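Local coordinates for guanylate kinase (Coxiella burnetii, PDB 3TR0), which catalyses the transfer of a phosphate group from ATP to GMP, giving ADP and GDP, and so probably serves to recycle GMP, at residues H40-K45 with I58-F63. Numbering follows the deposited sequence.
Sequences HTTRPK and IDETRF. With 5GP (guanosine-5'-monophosphate), chain D; SO4 (sulfate ion), chain C.
In the GMP-binding part of guanylate kinase, T41, ending strand 40-41, and T42 just after it meet I58 and F63 where the parallel strand 56-57 gives way to a helix. The last bond of this pairing runs from I58 N to T41 O, 3.1 Å and almost straight at 177°. T42 CA then makes a CA-H...O contact with the carbonyl of the same I58, and a water can donate to I58 O or R43 O. T42 suits the junction because its two branches part: OG1 bonds to H82 N, while CG2, anti to the carbonyl carbon, packs 3.5 Å from F63 CB. Flat F63 turns its ring edge to H40 O, with CE2 at 3.6 Å; branched I58 reaches CD1 to 3.9 Å from H40 CD2. D59 is the N-cap of helix 60-69, its carboxylate OD1 accepting from first-turn amide R62 N at 2.8 Å. T41 OG1, also hydrogen-bonded to H82 O, accepts from R43 N in an ST turn. Beyond it, two N-H groups of R43 match two GMP phosphate oxygens edge-on, NE to O2P (3.1 Å) and NH2 to O1P (2.9 Å); NH1 pairs with D49. Strand 40-41 lies between strands 56-57 and 81-86, while helix 60-69 stacks F63 on F72 of strand 72-78 and lays M66 against H40 and I58.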
ATOM      1  N   HIS A  40       3.690  19.717 -20.306  1.00 22.21           N
ATOM      2  CA  HIS A  40       4.165  20.790 -21.167  1.00 24.68           C
ATOM      3  C   HIS A  40       5.487  21.294 -20.600  1.00 27.33           C
ATOM      4  O   HIS A  40       5.674  21.325 -19.383  1.00 27.79           O
ATOM      5  CB  HIS A  40       3.146  21.930 -21.218  1.00 23.03           C
ATOM      6  CG  HIS A  40       1.934  21.629 -22.046  1.00 27.30           C
ATOM      7  ND1 HIS A  40       0.892  20.849 -21.589  1.00 26.43           N
ATOM      8  CD2 HIS A  40       1.587  22.020 -23.296  1.00 30.93           C
ATOM      9  CE1 HIS A  40      -0.037  20.765 -22.524  1.00 28.12           C
ATOM     10  NE2 HIS A  40       0.360  21.469 -23.571  1.00 28.40           N
ATOM     11  N   THR A  41       6.409  21.677 -21.478  1.00 27.22           N
ATOM     12  CA  THR A  41       7.704  22.185 -21.047  1.00 28.35           C
ATOM     13  C   THR A  41       8.286  23.181 -22.047  1.00 30.86           C
ATOM     14  O   THR A  41       8.036  23.090 -23.247  1.00 27.00           O
ATOM     15  CB  THR A  41       8.720  21.046 -20.841  1.00 36.62           C
ATOM     16  OG1 THR A  41       9.925  21.574 -20.273  1.00 31.68           O
ATOM     17  CG2 THR A  41       9.045  20.374 -22.163  1.00 31.09           C
ATOM     18  N   THR A  42       9.059  24.134 -21.538  1.00 28.90           N
ATOM     19  CA  THR A  42       9.770  25.081 -22.385  1.00 28.51           C
ATOM     20  C   THR A  42      11.187  24.581 -22.616  1.00 35.51           C
ATOM     21  O   THR A  42      11.944  25.165 -23.391  1.00 34.49           O
ATOM     22  CB  THR A  42       9.837  26.476 -21.749  1.00 30.54           C
ATOM     23  OG1 THR A  42      10.536  26.399 -20.502  1.00 31.84           O
ATOM     24  CG2 THR A  42       8.440  27.025 -21.511  1.00 30.58           C
ATOM     25  N   ARG A  43      11.545  23.499 -21.931  1.00 34.15           N
ATOM     26  CA  ARG A  43      12.854  22.890 -22.110  1.00 35.75           C
ATOM     27  C   ARG A  43      13.017  22.522 -23.580  1.00 35.12           C
ATOM     28  O   ARG A  43      12.144  21.887 -24.166  1.00 33.50           O
ATOM     29  CB  ARG A  43      12.995  21.656 -21.209  1.00 34.91           C
ATOM     30  CG  ARG A  43      14.422  21.140 -21.077  1.00 41.80           C
ATOM     31  CD  ARG A  43      14.687  20.009 -22.049  1.00 34.32           C
ATOM     32  NE  ARG A  43      14.139  18.748 -21.566  1.00 34.18           N
ATOM     33  CZ  ARG A  43      13.798  17.732 -22.351  1.00 33.95           C
ATOM     34  NH1 ARG A  43      13.933  17.836 -23.666  1.00 33.69           N
ATOM     35  NH2 ARG A  43      13.319  16.617 -21.821  1.00 30.42           N
ATOM     36  N   PRO A  44      14.134  22.935 -24.193  1.00 42.72           N
ATOM     37  CA  PRO A  44      14.282  22.709 -25.634  1.00 42.72           C
ATOM     38  C   PRO A  44      14.125  21.238 -26.011  1.00 39.41           C
ATOM     39  O   PRO A  44      14.633  20.357 -25.315  1.00 38.24           O
ATOM     40  CB  PRO A  44      15.709  23.195 -25.923  1.00 45.93           C
ATOM     41  CG  PRO A  44      16.404  23.171 -24.598  1.00 51.76           C
ATOM     42  CD  PRO A  44      15.350  23.502 -23.589  1.00 42.84           C
ATOM     43  N   LYS A  45      13.411  20.982 -27.100  1.00 39.95           N
ATOM     44  CA  LYS A  45      13.241  19.625 -27.601  1.00 45.50           C
ATOM     45  C   LYS A  45      14.594  19.059 -28.018  1.00 41.70           C
ATOM     46  O   LYS A  45      15.310  19.668 -28.807  1.00 46.80           O
ATOM     47  CB  LYS A  45      12.272  19.620 -28.784  1.00 43.25           C
ATOM     48  CG  LYS A  45      11.893  18.241 -29.284  1.00 41.12           C
ATOM     49  CD  LYS A  45      10.848  18.348 -30.382  1.00 52.00           C
ATOM     50  CE  LYS A  45      10.545  16.997 -30.998  1.00 57.86           C
ATOM     51  NZ  LYS A  45       9.554  17.125 -32.100  1.00 65.74           N
ATOM     52  N   ILE A  58       6.685  23.434 -26.012  1.00 34.08           N
ATOM     53  CA  ILE A  58       6.202  24.760 -26.368  1.00 35.34           C
ATOM     54  C   ILE A  58       7.216  25.820 -25.957  1.00 34.98           C
ATOM     55  O   ILE A  58       8.215  25.507 -25.311  1.00 35.74           O
ATOM     56  CB  ILE A  58       4.852  25.058 -25.698  1.00 33.35           C
ATOM     57  CG1 ILE A  58       4.956  24.884 -24.181  1.00 36.37           C
ATOM     58  CG2 ILE A  58       3.776  24.138 -26.251  1.00 34.39           C
ATOM     59  CD1 ILE A  58       3.701  25.293 -23.436  1.00 30.31           C
ATOM     60  N   ASP A  59       6.962  27.070 -26.332  1.00 37.67           N
ATOM     61  CA  ASP A  59       7.859  28.158 -25.950  1.00 37.72           C
ATOM     62  C   ASP A  59       7.387  28.880 -24.690  1.00 41.64           C
ATOM     63  O   ASP A  59       6.289  28.625 -24.191  1.00 41.35           O
ATOM     64  CB  ASP A  59       8.070  29.143 -27.109  1.00 38.11           C
ATOM     65  CG  ASP A  59       6.768  29.690 -27.673  1.00 43.68           C
ATOM     66  OD1 ASP A  59       5.806  29.900 -26.905  1.00 38.83           O
ATOM     67  OD2 ASP A  59       6.712  29.923 -28.898  1.00 53.10           O
ATOM     68  N   GLU A  60       8.233  29.767 -24.174  1.00 38.90           N
ATOM     69  CA  GLU A  60       7.929  30.525 -22.962  1.00 44.45           C
ATOM     70  C   GLU A  60       6.637  31.323 -23.084  1.00 39.27           C
ATOM     71  O   GLU A  60       5.863  31.415 -22.133  1.00 38.16           O
ATOM     72  CB  GLU A  60       9.074  31.481 -22.624  1.00 58.58           C
ATOM     73  CG  GLU A  60      10.080  30.939 -21.630  1.00 75.62           C
ATOM     74  CD  GLU A  60      10.998  32.023 -21.096  1.00 90.17           C
ATOM     75  OE1 GLU A  60      11.036  32.215 -19.863  1.00 96.52           O
ATOM     76  OE2 GLU A  60      11.678  32.683 -21.909  1.00 95.61           O
ATOM     77  N   THR A  61       6.420  31.917 -24.254  1.00 39.31           N
ATOM     78  CA  THR A  61       5.225  32.714 -24.493  1.00 39.96           C
ATOM     79  C   THR A  61       3.974  31.869 -24.300  1.00 39.46           C
ATOM     80  O   THR A  61       3.046  32.261 -23.590  1.00 41.68           O
ATOM     81  CB  THR A  61       5.223  33.306 -25.912  1.00 42.14           C
ATOM     82  OG1 THR A  61       6.378  34.138 -26.083  1.00 44.23           O
ATOM     83  CG2 THR A  61       3.967  34.135 -26.141  1.00 46.10           C
ATOM     84  N   ARG A  62       3.957  30.702 -24.933  1.00 40.46           N
ATOM     85  CA  ARG A  62       2.867  29.748 -24.760  1.00 44.61           C
ATOM     86  C   ARG A  62       2.719  29.293 -23.307  1.00 41.03           C
ATOM     87  O   ARG A  62       1.611  29.244 -22.774  1.00 39.21           O
ATOM     88  CB  ARG A  62       3.078  28.532 -25.660  1.00 48.28           C
ATOM     89  CG  ARG A  62       2.240  28.536 -26.921  1.00 56.52           C
ATOM     90  CD  ARG A  62       2.619  27.382 -27.830  1.00 50.53           C
ATOM     91  NE  ARG A  62       3.955  27.550 -28.396  1.00 56.73           N
ATOM     92  CZ  ARG A  62       4.521  26.691 -29.237  1.00 50.61           C
ATOM     93  NH1 ARG A  62       3.867  25.598 -29.610  1.00 50.75           N
ATOM     94  NH2 ARG A  62       5.740  26.924 -29.706  1.00 43.49           N
ATOM     95  N   PHE A  63       3.836  28.955 -22.671  1.00 36.50           N
ATOM     96  CA  PHE A  63       3.792  28.440 -21.305  1.00 32.32           C
ATOM     97  C   PHE A  63       3.295  29.503 -20.334  1.00 37.53           C
ATOM     98  O   PHE A  63       2.440  29.233 -19.489  1.00 31.47           O
ATOM     99  CB  PHE A  63       5.167  27.932 -20.867  1.00 30.87           C
ATOM    100  CG  PHE A  63       5.123  27.030 -19.667  1.00 31.72           C
ATOM    101  CD1 PHE A  63       4.928  27.551 -18.398  1.00 30.37           C
ATOM    102  CD2 PHE A  63       5.271  25.661 -19.809  1.00 32.38           C
ATOM    103  CE1 PHE A  63       4.883  26.724 -17.295  1.00 30.68           C
ATOM    104  CE2 PHE A  63       5.224  24.827 -18.704  1.00 32.52           C
ATOM    105  CZ  PHE A  63       5.031  25.361 -17.448  1.00 30.38           C
TER
HETATM  106  P   5GP D 205      13.801  16.727 -18.108  1.00 30.33           P
HETATM  107  O1P 5GP D 205      13.033  15.858 -19.074  1.00 27.75           O
HETATM  108  O2P 5GP D 205      14.143  18.130 -18.532  1.00 26.59           O
HETATM  109  O3P 5GP D 205      15.052  15.989 -17.692  1.00 31.35           O
HETATM  110  O5' 5GP D 205      13.037  16.763 -16.713  1.00 26.25           O
HETATM  111  C5' 5GP D 205      13.396  17.696 -15.708  1.00 26.97           C
HETATM  112  C4' 5GP D 205      12.620  17.456 -14.441  1.00 29.60           C
HETATM  113  O4' 5GP D 205      11.448  18.296 -14.428  1.00 21.49           O
HETATM  114  C3' 5GP D 205      12.059  16.055 -14.269  1.00 30.14           C
HETATM  115  O3' 5GP D 205      13.019  15.131 -13.786  1.00 34.52           O
HETATM  116  C2' 5GP D 205      10.886  16.264 -13.317  1.00 35.69           C
HETATM  117  O2' 5GP D 205      11.335  16.255 -11.970  1.00 33.21           O
HETATM  118  C1' 5GP D 205      10.438  17.689 -13.661  1.00 25.60           C
HETATM  119  N9  5GP D 205       9.181  17.717 -14.429  1.00 17.36           N
HETATM  120  C8  5GP D 205       8.902  17.190 -15.629  1.00 16.77           C
HETATM  121  N7  5GP D 205       7.617  17.491 -15.942  1.00 15.47           N
HETATM  122  C5  5GP D 205       7.102  18.212 -14.918  1.00 16.57           C
HETATM  123  C6  5GP D 205       5.869  18.795 -14.650  1.00 19.68           C
HETATM  124  O6  5GP D 205       4.918  18.702 -15.464  1.00 25.37           O
HETATM  125  N1  5GP D 205       5.700  19.463 -13.502  1.00 21.52           N
HETATM  126  C2  5GP D 205       6.690  19.580 -12.606  1.00 21.04           C
HETATM  127  N2  5GP D 205       6.506  20.257 -11.448  1.00 16.75           N
HETATM  128  N3  5GP D 205       7.893  19.024 -12.836  1.00 17.34           N
HETATM  129  C4  5GP D 205       8.107  18.349 -13.984  1.00 17.59           C
HETATM  130  S   SO4 C 204       8.323  14.227 -33.702  0.98 63.30           S
HETATM  131  O1  SO4 C 204       7.427  13.075 -33.683  0.98 63.24           O
HETATM  132  O2  SO4 C 204       9.606  13.853 -33.112  0.98 71.75           O
HETATM  133  O3  SO4 C 204       8.536  14.651 -35.081  0.98 70.00           O
HETATM  134  O4  SO4 C 204       7.735  15.324 -32.941  0.98 51.66           O
HETATM  135  O   HOH W   1      10.209  23.425 -25.374  0.89 29.61           O